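Local coordinates for protein O-methyltransferase family 2 (Planctopirus limnophila, PDB 5I2H) that probably transfers a methyl group from S-adenosyl-L-methionine to a hydroxyl of its substrate, and is seen here with apigenin in a pocket, at residues R175-L180 against M212-K217; V179-Q184 against L358-K363; L200-G205 against G223-R228; D254-P259 against A281-K286; D264-S269 against G295-H300. One frame throughout, in Å; residues are numbered along the deposited sequence. Where two conformers were deposited one is given.

Contact 1: R175-L180 against M212-K217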
# COMPACT_ATOMS: atom_id res chain seq x y z
N ARG A 175 11.19 7.39 23.11
CA ARG A 175 12.45 6.83 22.62
C ARG A 175 13.49 7.92 22.44
O ARG A 175 14.63 7.80 22.90
CB ARG A 175 12.22 6.11 21.29
CG ARG A 175 11.28 4.96 21.35
CD ARG A 175 11.82 3.85 22.20
NE ARG A 175 10.79 2.86 22.49
CZ ARG A 175 11.02 1.83 23.29
NH1 ARG A 175 12.22 1.69 23.85
NH2 ARG A 175 10.07 0.95 23.52
N PHE A 176 13.10 9.00 21.75
CA PHE A 176 14.01 10.09 21.49
C PHE A 176 14.67 10.58 22.76
O PHE A 176 15.90 10.75 22.82
CB PHE A 176 13.25 11.24 20.83
CG PHE A 176 14.10 12.45 20.58
CD1 PHE A 176 14.82 12.56 19.41
CD2 PHE A 176 14.18 13.46 21.50
CE1 PHE A 176 15.61 13.67 19.18
CE2 PHE A 176 14.97 14.57 21.30
CZ PHE A 176 15.69 14.68 20.13
N ALA A 177 13.86 10.87 23.79
CA ALA A 177 14.43 11.34 25.05
C ALA A 177 15.33 10.27 25.66
O ALA A 177 16.37 10.58 26.26
CB ALA A 177 13.32 11.76 26.01
N ASP A 178 14.94 9.00 25.53
CA ASP A 178 15.73 7.93 26.12
C ASP A 178 17.12 7.84 25.49
O ASP A 178 18.10 7.51 26.19
CB ASP A 178 14.98 6.60 25.99
CG ASP A 178 15.71 5.46 26.66
OD1 ASP A 178 15.91 5.51 27.89
OD2 ASP A 178 16.09 4.51 25.94
N VAL A 179 17.25 8.11 24.20
CA VAL A 179 18.55 7.91 23.54
C VAL A 179 19.35 9.19 23.37
O VAL A 179 20.52 9.11 22.96
CB VAL A 179 18.42 7.22 22.17
CG1 VAL A 179 17.67 5.89 22.33
CG2 VAL A 179 17.74 8.14 21.15
N LEU A 180 18.79 10.36 23.67
CA LEU A 180 19.57 11.59 23.59
C LEU A 180 20.65 11.61 24.67
O LEU A 180 20.31 11.59 25.86
CB LEU A 180 18.67 12.81 23.73
CG LEU A 180 19.42 14.13 23.71
CD1 LEU A 180 20.05 14.39 22.35
CD2 LEU A 180 18.45 15.24 24.07
N MSE A 212 9.41 18.55 25.31
CA MSE A 212 8.78 18.29 26.60
C MSE A 212 9.26 16.95 27.19
O MSE A 212 9.52 16.88 28.39
CB MSE A 212 7.26 18.31 26.50
CG MSE A 212 6.76 19.68 26.06
SE MSE A 212 4.91 19.52 25.56
CE MSE A 212 4.89 21.18 24.52
N ALA A 213 9.40 15.90 26.36
CA ALA A 213 9.95 14.65 26.88
C ALA A 213 11.38 14.85 27.39
O ALA A 213 11.73 14.37 28.48
CB ALA A 213 9.89 13.56 25.81
N VAL A 214 12.22 15.54 26.61
CA VAL A 214 13.59 15.76 27.07
C VAL A 214 13.59 16.51 28.40
O VAL A 214 14.35 16.18 29.33
CB VAL A 214 14.38 16.52 25.99
CG1 VAL A 214 15.73 17.02 26.53
CG2 VAL A 214 14.59 15.60 24.79
N LEU A 215 12.71 17.50 28.54
CA LEU A 215 12.70 18.26 29.79
C LEU A 215 12.23 17.42 30.98
O LEU A 215 12.67 17.67 32.11
CB LEU A 215 11.79 19.50 29.68
CG LEU A 215 12.27 20.59 28.71
CD1 LEU A 215 11.29 21.79 28.74
CD2 LEU A 215 13.72 21.02 28.98
N GLN A 216 11.32 16.44 30.77
CA GLN A 216 11.00 15.53 31.87
C GLN A 216 12.18 14.64 32.21
O GLN A 216 12.39 14.30 33.39
CB GLN A 216 9.78 14.67 31.53
CG GLN A 216 8.48 15.45 31.35
CD GLN A 216 7.31 14.51 31.33
OE1 GLN A 216 7.48 13.31 31.12
NE2 GLN A 216 6.10 15.04 31.57
N LYS A 217 12.97 14.25 31.22
CA LYS A 217 14.13 13.41 31.50
C LYS A 217 15.23 14.18 32.22
O LYS A 217 15.96 13.61 33.04
CB LYS A 217 14.67 12.83 30.21
CG LYS A 217 15.92 11.99 30.45
CD LYS A 217 16.16 11.03 29.37
CE LYS A 217 17.02 9.87 29.92
NZ LYS A 217 16.24 8.93 30.80
O HOH W 1 13.82 7.29 29.44
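This is a buried helix-helix contact on one side of the central sheet, where the last turn of helix 154-179 leans on helix 209-217. The axes of the two short helical segments approach to 8.6 Å at a crossing angle of -44°, with the small side chain of A177 at the closest point of the backbones. Its CB points at the partner helix, meets CB of A213 at 3.9 Å and sits against the backbone N of V214. Deeper in, V214 takes over. Its CG1 is anti to the backbone N (chi1 169°), so CG2 stands beside that N, within reach of F176 and L180. From there CG2 touches CE2 of F176 at 3.7 Å, coming at the ring's edge near its plane, and CD2 of L180 at 3.9 Å, the leucine crossing it at about a right angle. The fold is the Rossmann-like one of class I methyltransferases, and these side chains fill the layer between the two helices and the strands: the F176 ring makes edge-to-face contacts with H300 and Y210, while L180 reaches L298 of strand 296-301. Toward the surface the contact turns polar. K217 runs extended until chi4, with its CD only 3.1 Å from the carbonyl O of A177, a tight fit, and then bends. NZ stays 4.5 Å from OD1 of D178, too long for a salt bridge. A water closes this gap, accepting from NZ of K217 and donating to OD1 of D178, at 3.2 Å in each case.

Contact 2: V179-Q184 against L358-K363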
# COMPACT_ATOMS: atom_id res chain seq x y z
N VAL A 179 17.25 8.11 24.20
CA VAL A 179 18.55 7.91 23.54
C VAL A 179 19.35 9.19 23.37
O VAL A 179 20.52 9.11 22.96
CB VAL A 179 18.42 7.22 22.17
CG1 VAL A 179 17.67 5.89 22.33
CG2 VAL A 179 17.74 8.14 21.15
N LEU A 180 18.79 10.36 23.67
CA LEU A 180 19.57 11.59 23.59
C LEU A 180 20.65 11.61 24.67
O LEU A 180 20.31 11.59 25.86
CB LEU A 180 18.67 12.81 23.73
CG LEU A 180 19.42 14.13 23.71
CD1 LEU A 180 20.05 14.39 22.35
CD2 LEU A 180 18.45 15.24 24.07
N PRO A 181 21.93 11.68 24.32
CA PRO A 181 22.98 11.76 25.36
C PRO A 181 22.93 13.10 26.08
O PRO A 181 22.50 14.10 25.52
CB PRO A 181 24.29 11.58 24.57
CG PRO A 181 23.88 10.95 23.23
CD PRO A 181 22.50 11.55 22.96
N ALA A 182 23.40 13.10 27.34
CA ALA A 182 23.40 14.34 28.12
C ALA A 182 24.23 15.45 27.49
O ALA A 182 23.95 16.64 27.70
CB ALA A 182 23.91 14.07 29.54
N GLY A 183 25.29 15.11 26.75
CA GLY A 183 26.19 16.14 26.25
C GLY A 183 26.98 16.82 27.37
O GLY A 183 26.99 16.39 28.52
N GLN A 184 27.62 17.92 27.00
CA GLN A 184 28.42 18.70 27.94
C GLN A 184 27.53 19.49 28.90
O GLN A 184 26.36 19.74 28.62
CB GLN A 184 29.33 19.70 27.20
CG GLN A 184 30.21 19.13 26.08
CD GLN A 184 31.08 20.20 25.41
OE1 GLN A 184 31.04 21.38 25.76
NE2 GLN A 184 31.88 19.78 24.44
N LEU A 358 18.04 9.73 15.13
CA LEU A 358 18.63 10.94 15.70
C LEU A 358 20.06 11.03 15.18
O LEU A 358 20.90 10.18 15.50
CB LEU A 358 18.59 10.91 17.23
CG LEU A 358 19.43 11.98 17.93
CD1 LEU A 358 19.04 13.43 17.53
CD2 LEU A 358 19.34 11.77 19.46
N ILE A 359 20.31 12.03 14.34
CA ILE A 359 21.65 12.30 13.83
C ILE A 359 22.25 13.40 14.69
O ILE A 359 21.75 14.53 14.70
CB ILE A 359 21.60 12.72 12.35
CG1 ILE A 359 20.87 11.68 11.51
CG2 ILE A 359 23.01 13.04 11.79
CD1 ILE A 359 20.56 12.26 10.13
N LEU A 360 23.33 13.08 15.39
CA LEU A 360 23.97 14.00 16.33
C LEU A 360 25.25 14.56 15.72
O LEU A 360 26.06 13.81 15.19
CB LEU A 360 24.31 13.27 17.64
CG LEU A 360 23.17 12.93 18.56
CD1 LEU A 360 23.07 11.45 18.63
CD2 LEU A 360 23.49 13.51 19.92
N SER A 361 25.39 15.89 15.79
CA SER A 361 26.60 16.58 15.35
C SER A 361 26.94 17.67 16.36
O SER A 361 26.08 18.14 17.12
CB SER A 361 26.42 17.19 13.96
OG SER A 361 25.98 16.22 13.03
N GLU A 362 28.22 18.06 16.37
CA GLU A 362 28.75 18.93 17.41
C GLU A 362 29.44 20.14 16.81
O GLU A 362 30.19 20.02 15.84
CB GLU A 362 29.72 18.15 18.32
CG GLU A 362 30.14 18.91 19.56
CD GLU A 362 31.03 18.10 20.50
OE1 GLU A 362 30.71 16.92 20.78
OE2 GLU A 362 32.04 18.64 20.97
N LYS A 363 29.19 21.31 17.40
CA LYS A 363 29.82 22.54 16.94
C LYS A 363 31.28 22.51 17.34
O LYS A 363 31.61 22.27 18.51
CB LYS A 363 29.15 23.76 17.56
CG LYS A 363 29.80 25.10 17.17
CD LYS A 363 29.26 25.56 15.81
CE LYS A 363 29.76 26.91 15.42
NZ LYS A 363 28.85 28.02 15.82
O HOH W 2 31.68 17.21 23.52
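Leucine methyls make the first shell here: CD1 of L180 lies 4.0 Å from CD2 of L358, the two side chains crossing obliquely, and CG2 of V179 comes to the same CD2 of L358 at 4.3 Å. One step along, P181 and L360 meet tip to tip, with the proline CD 3.8 Å from CD2 of L360. That puts the segment 179-184, which leaves the end of helix 154-179, over one face of strand 357-362, the strand that runs antiparallel between 296-301 and 345-351 in the Rossmann-like methyltransferase sheet. Because the strand alternates, L358, L360 and E362 all turn to the segment, while I359 and S361 face helix 332-341. The next shell holds the segment in place through its own carbonyls: L180 O accepts from the hydroxyl of Y218, P181 O from NH1 of R296 and Q184 O from NH1 of R198. On the strand's side, backbone bonds of I359 with I299 and of L358 with I350 fix it between its two neighbours. At the outer end Q184 and E362, each extended beyond CG, cross at about a right angle with amide and carboxylate planes 85° apart. NE2 of Q184 is 3.7 Å from OE2 of E362, and a water links the pair, accepting from NE2 of Q184 at 2.7 Å and donating weakly to OE1 of E362 at 2.9 Å.

Contact 3: L200-G205 against G223-R228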
# COMPACT_ATOMS: atom_id res chain seq x y z
N LEU A 200 17.58 23.53 25.16
CA LEU A 200 17.22 22.83 23.94
C LEU A 200 16.23 23.70 23.18
O LEU A 200 15.15 24.01 23.69
CB LEU A 200 16.58 21.48 24.28
CG LEU A 200 15.93 20.71 23.11
CD1 LEU A 200 16.97 20.43 21.99
CD2 LEU A 200 15.27 19.40 23.59
N LEU A 201 16.63 24.13 21.98
CA LEU A 201 15.79 24.90 21.06
C LEU A 201 15.23 23.99 19.98
O LEU A 201 15.99 23.33 19.26
CB LEU A 201 16.60 26.03 20.40
CG LEU A 201 15.97 26.79 19.22
CD1 LEU A 201 14.71 27.56 19.63
CD2 LEU A 201 17.01 27.74 18.56
N ASP A 202 13.92 24.02 19.82
CA ASP A 202 13.18 23.09 18.95
C ASP A 202 12.63 23.97 17.84
O ASP A 202 11.68 24.72 18.05
CB ASP A 202 12.10 22.41 19.79
CG ASP A 202 11.46 21.23 19.13
OD1 ASP A 202 11.51 21.13 17.89
OD2 ASP A 202 10.85 20.40 19.88
N VAL A 203 13.27 23.93 16.67
CA VAL A 203 12.92 24.82 15.56
C VAL A 203 11.86 24.15 14.70
O VAL A 203 12.06 23.03 14.21
CB VAL A 203 14.17 25.19 14.74
CG1 VAL A 203 13.78 26.02 13.45
CG2 VAL A 203 15.12 26.00 15.62
N ALA A 204 10.70 24.80 14.54
CA ALA A 204 9.65 24.33 13.63
C ALA A 204 9.19 22.93 14.00
O ALA A 204 8.78 22.14 13.14
CB ALA A 204 10.12 24.40 12.16
N GLY A 205 9.30 22.62 15.29
CA GLY A 205 8.93 21.35 15.87
C GLY A 205 7.71 21.48 16.75
O GLY A 205 7.53 20.71 17.69
N GLY A 223 13.81 24.54 27.78
CA GLY A 223 13.45 24.34 26.40
C GLY A 223 12.86 25.60 25.79
O GLY A 223 12.30 26.44 26.48
N ILE A 224 13.01 25.70 24.48
CA ILE A 224 12.45 26.81 23.71
C ILE A 224 11.81 26.21 22.47
O ILE A 224 12.48 25.49 21.71
CB ILE A 224 13.52 27.84 23.31
CG1 ILE A 224 14.24 28.40 24.56
CG2 ILE A 224 12.88 28.92 22.47
CD1 ILE A 224 15.43 29.29 24.21
N ILE A 225 10.53 26.45 22.27
CA ILE A 225 9.86 26.09 21.03
C ILE A 225 9.79 27.33 20.16
O ILE A 225 9.23 28.36 20.57
CB ILE A 225 8.45 25.55 21.28
CG1 ILE A 225 8.44 24.53 22.44
CG2 ILE A 225 7.86 25.02 19.96
CD1 ILE A 225 9.36 23.31 22.22
N PHE A 226 10.30 27.23 18.93
CA PHE A 226 10.31 28.32 17.96
C PHE A 226 9.42 27.90 16.79
O PHE A 226 9.70 26.89 16.14
CB PHE A 226 11.76 28.56 17.51
CG PHE A 226 11.96 29.68 16.53
CD1 PHE A 226 11.57 29.56 15.19
CD2 PHE A 226 12.66 30.83 16.89
CE1 PHE A 226 11.79 30.57 14.28
CE2 PHE A 226 12.90 31.84 15.96
CZ PHE A 226 12.46 31.72 14.66
N ASP A 227 8.32 28.62 16.55
CA ASP A 227 7.40 28.20 15.48
C ASP A 227 6.43 29.35 15.19
O ASP A 227 6.57 30.45 15.75
CB ASP A 227 6.66 26.91 15.86
CG ASP A 227 6.34 26.05 14.64
OD1 ASP A 227 5.95 26.62 13.60
OD2 ASP A 227 6.48 24.82 14.70
N ARG A 228 5.47 29.10 14.29
CA ARG A 228 4.40 30.07 14.00
C ARG A 228 3.43 30.17 15.18
O ARG A 228 3.20 29.18 15.89
CB ARG A 228 3.61 29.67 12.76
CG ARG A 228 4.44 29.26 11.58
CD ARG A 228 3.59 28.87 10.36
NE ARG A 228 2.68 27.74 10.56
CZ ARG A 228 3.05 26.47 10.76
NH1 ARG A 228 4.34 26.14 10.85
NH2 ARG A 228 2.11 25.53 10.89
O HOH W 3 5.54 23.04 13.05
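The first beta-alpha-beta unit of the methyltransferase domain, strand 199-203, helix 209-217 and strand 222-227, brings its two parallel strands together here. Four backbone bonds zip them: I224 N to L200 O, D202 N to I224 O, F226 N to D202 O and A204 N to F226 O. The straightest is F226 N to D202 O (3.0 Å, N-H...O angle 173°). On one face CD1 of L201 packs on CG2 of I224 at 3.6 Å and also reaches CB of F226. On the other, D202 and I225 lie side by side, the isoleucine CD1 3.8 Å from the aspartate CB, while D202 OD2 bonds to OG1 of T211 on the connecting helix. Past the strand, A204 takes a positive phi (59°) and the chain turns; a side chain on G205 would run into OD1 of D202. D227 closes the far end. Its OD1 takes the backbone N of R228 at 2.6 Å through the anti lone pair, and its OD2 receives a water at 2.6 Å as well as the N-H of G206. An alanine here takes both acceptors from the G206 and R228 amides and would probably loosen the turn after the first strand. A glycine-rich turn facing an acidic residue at the end of the second strand is typical of the S-adenosylmethionine site of class I methyltransferases, consistent with such a role here.

Contact 4: D254-P259 against A281-K286. With EDO (1,2-ethanediol), chain F; FMT (formic acid), chain H.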
# COMPACT_ATOMS: atom_id res chain seq x y z
N ASP A 254 10.01 33.44 12.28
CA ASP A 254 10.23 32.92 10.94
C ASP A 254 11.66 32.39 10.95
O ASP A 254 12.61 33.18 11.10
CB ASP A 254 10.03 34.03 9.91
CG ASP A 254 10.32 33.59 8.47
OD1 ASP A 254 11.07 32.62 8.23
OD2 ASP A 254 9.81 34.26 7.54
N MSE A 255 11.82 31.07 10.80
CA MSE A 255 13.13 30.45 11.04
C MSE A 255 14.20 30.88 10.03
O MSE A 255 15.40 30.73 10.29
CB MSE A 255 13.02 28.91 11.05
CG MSE A 255 12.68 28.31 9.68
SE MSE A 255 12.30 26.42 10.00
CE MSE A 255 11.89 25.89 8.21
N TRP A 256 13.78 31.41 8.87
CA TRP A 256 14.76 31.79 7.85
C TRP A 256 15.42 33.12 8.16
O TRP A 256 16.56 33.35 7.73
CB TRP A 256 14.09 31.84 6.48
CG TRP A 256 13.49 30.50 6.11
CD1 TRP A 256 12.18 30.17 6.11
CD2 TRP A 256 14.20 29.31 5.73
NE1 TRP A 256 12.01 28.85 5.77
CE2 TRP A 256 13.24 28.30 5.51
CE3 TRP A 256 15.56 28.99 5.56
CZ2 TRP A 256 13.59 26.98 5.14
CZ3 TRP A 256 15.91 27.69 5.17
CH2 TRP A 256 14.92 26.71 4.96
N VAL A 257 14.75 34.02 8.88
CA VAL A 257 15.20 35.42 8.95
C VAL A 257 15.24 35.95 10.38
O VAL A 257 15.99 36.89 10.66
CB VAL A 257 14.32 36.36 8.08
CG1 VAL A 257 14.36 35.94 6.58
CG2 VAL A 257 12.90 36.43 8.60
N ASP A 258 14.42 35.41 11.26
CA ASP A 258 14.45 35.92 12.62
C ASP A 258 15.56 35.23 13.40
O ASP A 258 15.84 34.05 13.16
CB ASP A 258 13.11 35.68 13.31
CG ASP A 258 11.98 36.54 12.71
OD1 ASP A 258 12.26 37.67 12.27
OD2 ASP A 258 10.82 36.09 12.65
N PRO A 259 16.19 35.93 14.34
CA PRO A 259 17.30 35.32 15.08
C PRO A 259 16.83 34.18 15.96
O PRO A 259 15.83 34.28 16.68
CB PRO A 259 17.86 36.49 15.92
CG PRO A 259 16.72 37.51 16.01
CD PRO A 259 15.91 37.32 14.76
N ALA A 281 20.55 23.07 3.25
CA ALA A 281 21.89 23.55 3.59
C ALA A 281 21.81 24.89 4.30
O ALA A 281 22.55 25.14 5.25
CB ALA A 281 22.75 23.69 2.34
N ARG A 282 20.90 25.76 3.84
CA ARG A 282 20.71 27.07 4.45
C ARG A 282 20.27 26.93 5.90
O ARG A 282 20.83 27.59 6.80
CB ARG A 282 19.68 27.87 3.64
CG ARG A 282 19.31 29.25 4.24
CD ARG A 282 20.20 30.40 3.72
NE ARG A 282 21.55 30.20 4.20
CZ ARG A 282 21.98 30.63 5.38
NH1 ARG A 282 21.17 31.29 6.20
NH2 ARG A 282 23.24 30.39 5.74
N LEU A 283 19.28 26.05 6.17
CA LEU A 283 18.75 25.94 7.53
C LEU A 283 19.81 25.36 8.47
O LEU A 283 19.96 25.82 9.61
CB LEU A 283 17.48 25.09 7.55
CG LEU A 283 16.73 25.15 8.89
CD1 LEU A 283 16.35 26.58 9.29
CD2 LEU A 283 15.49 24.29 8.81
N VAL A 284 20.56 24.36 7.99
CA VAL A 284 21.60 23.76 8.80
C VAL A 284 22.67 24.80 9.13
O VAL A 284 23.12 24.91 10.29
CB VAL A 284 22.20 22.54 8.08
CG1 VAL A 284 23.49 22.10 8.77
CG2 VAL A 284 21.19 21.36 8.09
N ALA A 285 23.06 25.61 8.14
CA ALA A 285 24.05 26.67 8.38
C ALA A 285 23.56 27.70 9.40
O ALA A 285 24.30 28.10 10.30
CB ALA A 285 24.40 27.36 7.06
N LYS A 286 22.31 28.16 9.25
CA LYS A 286 21.81 29.19 10.16
C LYS A 286 21.74 28.66 11.59
O LYS A 286 22.18 29.33 12.54
CB LYS A 286 20.42 29.69 9.69
CG LYS A 286 19.77 30.75 10.59
CD LYS A 286 18.51 31.41 9.88
CE LYS A 286 17.90 32.54 10.72
NZ LYS A 286 17.33 32.00 12.00
C1 EDO F . 9.23 28.82 9.95
O1 EDO F . 9.41 29.97 9.13
C2 EDO F . 9.29 29.22 11.41
O2 EDO F . 8.84 28.04 12.04
C FMT H . 24.10 28.17 2.88
O1 FMT H . 24.85 28.85 3.63
O2 FMT H . 23.04 28.54 2.29
O HOH W 4 18.27 32.15 5.95
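The indole of W256 has M255, a selenomethionine, and L283 on one face: M255 CG stands 4.0 Å above the ring plane and L283 CD1 4.3 Å above it, both offset toward the rim. At the indole's edge, near its plane, CG of R282 touches CZ3 at 3.9 Å as the two side chains slide past each other in opposite directions. W275 makes an edge-to-face contact with the same indole. The R282 guanidinium, bent back by chi2 and chi3, is met at its edge by a formate and a water: the formate, probably from the crystallisation liquor, takes NE with O2 at 2.9 Å and NH2 with O1 at 3.1 Å, while the water accepts from NH1 and donates to the carbonyl O of W256. All this joins helix 277-289 to the loop after strand 248-252, in the Rossmann-like domain. The loop is folded on itself by an Asx turn, D254 OD1 accepting from W256 N, and by D258 OD2, which accepts from D254 N. K286 is the bolt. Its chain reaches out extended from the helix to the loop and kinks at chi4 (-66°), so that NZ donates to M255 O at 2.9 Å, from above that carbonyl's plane, and to D258 O at 2.8 Å, within that plane. A methionine here has no N-H for either carbonyl and would probably let the loop drift from the helix. With two carbonyl oxygens and a cation-pi contact with F260 around it, the K286 ammonium is likely to stay protonated, its charge stabilised by carbonyl dipoles and the aromatic ring.

Contact 5: D264-S269 against G295-H300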
# COMPACT_ATOMS: atom_id res chain seq x y z
N ASP A 264 22.00 25.59 23.65
CA ASP A 264 23.08 24.61 23.59
C ASP A 264 22.83 23.58 22.49
O ASP A 264 23.75 23.22 21.76
CB ASP A 264 23.20 23.89 24.93
CG ASP A 264 23.64 24.82 26.06
OD1 ASP A 264 24.81 25.27 26.05
OD2 ASP A 264 22.83 25.11 26.95
N ASP A 265 21.61 23.07 22.40
CA ASP A 265 21.21 22.07 21.41
C ASP A 265 20.10 22.65 20.56
O ASP A 265 19.19 23.30 21.10
CB ASP A 265 20.67 20.80 22.08
CG ASP A 265 21.74 20.05 22.86
OD1 ASP A 265 22.90 20.06 22.42
OD2 ASP A 265 21.42 19.46 23.91
N ILE A 266 20.14 22.37 19.25
CA ILE A 266 19.07 22.77 18.35
C ILE A 266 18.53 21.52 17.68
O ILE A 266 19.29 20.75 17.08
CB ILE A 266 19.55 23.80 17.32
CG1 ILE A 266 19.94 25.08 18.06
CG2 ILE A 266 18.44 24.06 16.30
CD1 ILE A 266 20.57 26.12 17.17
N LEU A 267 17.21 21.31 17.79
CA LEU A 267 16.53 20.14 17.23
C LEU A 267 15.77 20.53 15.96
O LEU A 267 14.98 21.50 15.95
CB LEU A 267 15.57 19.56 18.28
CG LEU A 267 14.68 18.40 17.81
CD1 LEU A 267 15.55 17.20 17.36
CD2 LEU A 267 13.68 17.97 18.90
N LEU A 268 16.00 19.77 14.90
CA LEU A 268 15.24 19.84 13.65
C LEU A 268 14.61 18.46 13.49
O LEU A 268 15.26 17.54 12.98
CB LEU A 268 16.14 20.14 12.45
CG LEU A 268 16.88 21.49 12.53
CD1 LEU A 268 17.90 21.69 11.41
CD2 LEU A 268 15.87 22.65 12.63
N SER A 269 13.36 18.31 13.91
CA SER A 269 12.71 17.00 13.92
C SER A 269 11.64 17.02 12.84
O SER A 269 10.68 17.78 12.95
CB SER A 269 12.11 16.71 15.31
OG SER A 269 11.42 15.46 15.28
N GLY A 295 28.04 23.01 21.48
CA GLY A 295 26.64 22.90 21.10
C GLY A 295 26.42 21.75 20.13
O GLY A 295 27.34 21.28 19.46
N ARG A 296 25.18 21.29 20.05
CA ARG A 296 24.82 20.19 19.16
C ARG A 296 23.70 20.58 18.22
O ARG A 296 22.76 21.27 18.60
CB ARG A 296 24.39 18.95 19.95
CG ARG A 296 25.54 18.47 20.88
CD ARG A 296 25.14 17.25 21.69
NE ARG A 296 24.00 17.49 22.60
CZ ARG A 296 23.50 16.57 23.41
NH1 ARG A 296 24.02 15.35 23.41
NH2 ARG A 296 22.48 16.87 24.22
N LEU A 297 23.80 20.10 16.98
CA LEU A 297 22.68 20.08 16.08
C LEU A 297 22.11 18.67 16.10
O LEU A 297 22.82 17.69 15.81
CB LEU A 297 23.10 20.51 14.66
CG LEU A 297 21.97 20.50 13.64
CD1 LEU A 297 20.97 21.61 13.98
CD2 LEU A 297 22.56 20.67 12.24
N LEU A 298 20.85 18.57 16.46
CA LEU A 298 20.11 17.30 16.52
C LEU A 298 19.17 17.25 15.33
O LEU A 298 18.19 18.01 15.28
CB LEU A 298 19.33 17.19 17.83
CG LEU A 298 20.14 17.45 19.10
CD1 LEU A 298 19.19 17.52 20.32
CD2 LEU A 298 21.32 16.51 19.34
N ILE A 299 19.45 16.37 14.38
CA ILE A 299 18.55 16.17 13.25
C ILE A 299 17.80 14.88 13.51
O ILE A 299 18.42 13.83 13.72
CB ILE A 299 19.31 16.11 11.91
CG1 ILE A 299 19.92 17.48 11.59
CG2 ILE A 299 18.40 15.65 10.78
CD1 ILE A 299 20.93 17.43 10.44
N HIS A 300 16.46 14.95 13.54
CA HIS A 300 15.64 13.77 13.79
C HIS A 300 14.77 13.55 12.57
O HIS A 300 13.92 14.39 12.26
CB HIS A 300 14.80 13.94 15.06
CG HIS A 300 13.99 12.74 15.43
ND1 HIS A 300 12.63 12.83 15.66
CD2 HIS A 300 14.32 11.44 15.61
CE1 HIS A 300 12.16 11.62 15.97
NE2 HIS A 300 13.16 10.77 15.95
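Leucines fill the middle of this strand pair on both faces of the sheet. On one face CD1 of L268 meets CD1 of L297 at 4.0 Å, the two crossing obliquely, and I266 adds its CG2 against the same L297 methyl; helix 277-289 covers this side through V284 and A287. On the other face L267, with CG anti to its backbone N, swings CD1 across to CB of L298 at 3.8 Å, at about a right angle. Between the faces, five N-H...O bonds join the backbones in parallel register, from R296 N to D264 O at one end to H300 N to L268 O at the other. Polar groups close the ends of the L267 face. D265 and R296 lie side by side, and the guanidinium grips the carboxylate side-on, NE to OD1 and NH2 to OD2, each at 2.8 Å. Both oxygens lie in the guanidinium plane but are met from above the carboxylate plane, the planes being 43° apart. R198 also pairs with OD1 of D265, so this buried acid has two cationic partners. At the opposite end S269 OG and ND1 of H300 share a hydrogen bond of 2.9 Å at the imidazole edge, and NE2 of H300 bonds to T352. Two parallel strands joined through a helix on one face form the beta-alpha-beta crossover of the Rossmann-like methyltransferase sheet.

From the N terminus, the end of helix 154-179 opens both contact 1 and contact 2. Contact 1 closes a short loop when the chain reaches helix 209-217, and it crosses contact 3, whose first strand lies inside that loop and whose second follows it. Contacts 4 and 5 come after contact 3 has closed and cross each other in the same way, because helix 277-289 of contact 4 connects the two strands of contact 5. Contact 2 closes last, near the C terminus, with contacts 3, 4 and 5 nested within its loop. Strand 199-203 of contact 3 neighbours strand 265-269 of contact 5, and contact 2 adds the antiparallel strand beside 296-301, so one sheet runs through all three.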